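Local coordinates for epsin-1 (Saccharomyces cerevisiae, PDB 5LOZ), which binds membranes rich in phosphatidylinositol 3,5- and 4,5-bisphosphate, is built here as its N-terminal ENTH domain, and is required for endocytosis and actin localization, at residues 84-87 against 88-91. Sequence-based numbering, arbitrary orientation.
Sequences ENLY and IIKT
Tyr-87 and Thr-91, one turn apart on the short helix 86-91, form a CH-pi contact: Thr-91 CG2 lies 3.6 Å from the centroid of the Tyr-87 ring and 20° off its normal, over one face and displaced toward the rim. Tyr-87 CG is anti to the backbone N (chi1 -176°), which lays the ring along the helix over that methyl. Two i to i+4 backbone hydrogen bonds define the turn. Lys-90 N donates to Leu-86 O at 2.8 Å, and Thr-91 N to Tyr-87 O at 3.0 Å. Thr-91 OG1 also donates to Ile-88 O (3.1 Å), bending in at a C=O...OG1 angle of 117°, consistent with a rotation that keeps CG2 against the ring. With an alanine in place of Thr-91, the ring face is likely to lose its methyl partner and Ile-88 O its hydroxyl donor. Apolar contact is sparser: Leu-86 CD2 reaches Ile-89 CB at 4.1 Å, and both residues pack on helix 106-121 of the ENTH superhelix, touching Thr-117. Asn-85 makes the break between helices 76-84 and 86-91, and its backbone O meets Ile-88 CG2 at 3.4 Å. The contact thus divides by face: aliphatic groups meet the neighbouring helix, the tyrosine-threonine pair faces outward.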
loop_
_atom_site.group_PDB
_atom_site.type_symbol
_atom_site.label_atom_id
_atom_site.label_comp_id
_atom_site.label_asym_id
_atom_site.label_seq_id
_atom_site.Cartn_x
_atom_site.Cartn_y
_atom_site.Cartn_z
ATOM N N GLU A 84 2.583 -11.683 -6.654
ATOM C CA GLU A 84 1.458 -12.247 -7.390
ATOM C C GLU A 84 0.591 -11.187 -8.052
ATOM O O GLU A 84 -0.026 -11.446 -9.083
ATOM C CB GLU A 84 0.575 -13.131 -6.476
ATOM C CG GLU A 84 1.008 -14.551 -6.377
ATOM C CD GLU A 84 1.057 -15.227 -7.734
ATOM O OE1 GLU A 84 -0.002 -15.472 -8.339
ATOM O OE2 GLU A 84 2.169 -15.488 -8.218
ATOM N N ASN A 85 0.525 -9.991 -7.472
ATOM C CA ASN A 85 -0.317 -8.920 -8.030
ATOM C C ASN A 85 0.495 -7.715 -8.514
ATOM O O ASN A 85 0.069 -6.579 -8.354
ATOM C CB ASN A 85 -1.290 -8.464 -6.967
ATOM C CG ASN A 85 -2.346 -9.497 -6.675
ATOM O OD1 ASN A 85 -3.331 -9.616 -7.415
ATOM N ND2 ASN A 85 -2.151 -10.262 -5.610
ATOM N N LEU A 86 1.684 -7.963 -9.072
ATOM C CA LEU A 86 2.597 -6.860 -9.390
ATOM C C LEU A 86 2.048 -5.966 -10.520
ATOM O O LEU A 86 2.420 -4.793 -10.615
ATOM C CB LEU A 86 3.960 -7.405 -9.796
ATOM C CG LEU A 86 5.266 -6.761 -9.300
ATOM C CD1 LEU A 86 6.345 -6.915 -10.403
ATOM C CD2 LEU A 86 5.124 -5.346 -8.852
ATOM N N TYR A 87 1.200 -6.523 -11.387
ATOM C CA TYR A 87 0.765 -5.823 -12.603
ATOM C C TYR A 87 0.124 -4.497 -12.286
ATOM O O TYR A 87 0.456 -3.535 -12.894
ATOM C CB TYR A 87 -0.192 -6.650 -13.451
ATOM C CG TYR A 87 -0.571 -5.975 -14.763
ATOM C CD1 TYR A 87 -1.769 -5.301 -14.895
ATOM C CD2 TYR A 87 0.304 -5.961 -15.842
ATOM C CE1 TYR A 87 -2.120 -4.648 -16.084
ATOM C CE2 TYR A 87 -0.038 -5.310 -17.056
ATOM C CZ TYR A 87 -1.251 -4.655 -17.151
ATOM O OH TYR A 87 -1.592 -4.060 -18.331
ATOM N N ILE A 88 -0.811 -4.471 -11.340
ATOM C CA ILE A 88 -1.501 -3.213 -11.020
ATOM C C ILE A 88 -0.503 -2.185 -10.483
ATOM O O ILE A 88 -0.518 -0.998 -10.853
ATOM C CB ILE A 88 -2.653 -3.390 -10.004
ATOM C CG1 ILE A 88 -3.366 -2.029 -9.768
ATOM C CG2 ILE A 88 -2.167 -3.972 -8.653
ATOM C CD1 ILE A 88 -3.785 -1.238 -11.006
ATOM N N ILE A 89 0.447 -2.666 -9.698
ATOM C CA ILE A 89 1.458 -1.759 -9.176
ATOM C C ILE A 89 2.315 -1.177 -10.301
ATOM O O ILE A 89 2.572 0.052 -10.372
ATOM C CB ILE A 89 2.306 -2.439 -8.080
ATOM C CG1 ILE A 89 1.397 -2.833 -6.883
ATOM C CG2 ILE A 89 3.435 -1.492 -7.629
ATOM C CD1 ILE A 89 2.089 -3.718 -5.796
ATOM N N LYS A 90 2.787 -2.062 -11.169
ATOM C CA LYS A 90 3.675 -1.658 -12.244
ATOM C C LYS A 90 2.958 -0.668 -13.170
ATOM O O LYS A 90 3.529 0.339 -13.478
ATOM C CB LYS A 90 4.237 -2.862 -13.015
ATOM C CG LYS A 90 3.424 -3.282 -14.225
ATOM C CD LYS A 90 3.937 -2.640 -15.484
ATOM C CE LYS A 90 3.865 -3.610 -16.655
ATOM N NZ LYS A 90 5.131 -3.577 -17.433
ATOM N N THR A 91 1.670 -0.871 -13.477
ATOM C CA THR A 91 0.987 0.050 -14.399
ATOM C C THR A 91 0.876 1.453 -13.799
ATOM O O THR A 91 0.831 2.455 -14.540
ATOM C CB THR A 91 -0.378 -0.435 -14.892
ATOM O OG1 THR A 91 -1.335 -0.440 -13.826
ATOM C CG2 THR A 91 -0.264 -1.807 -15.485
#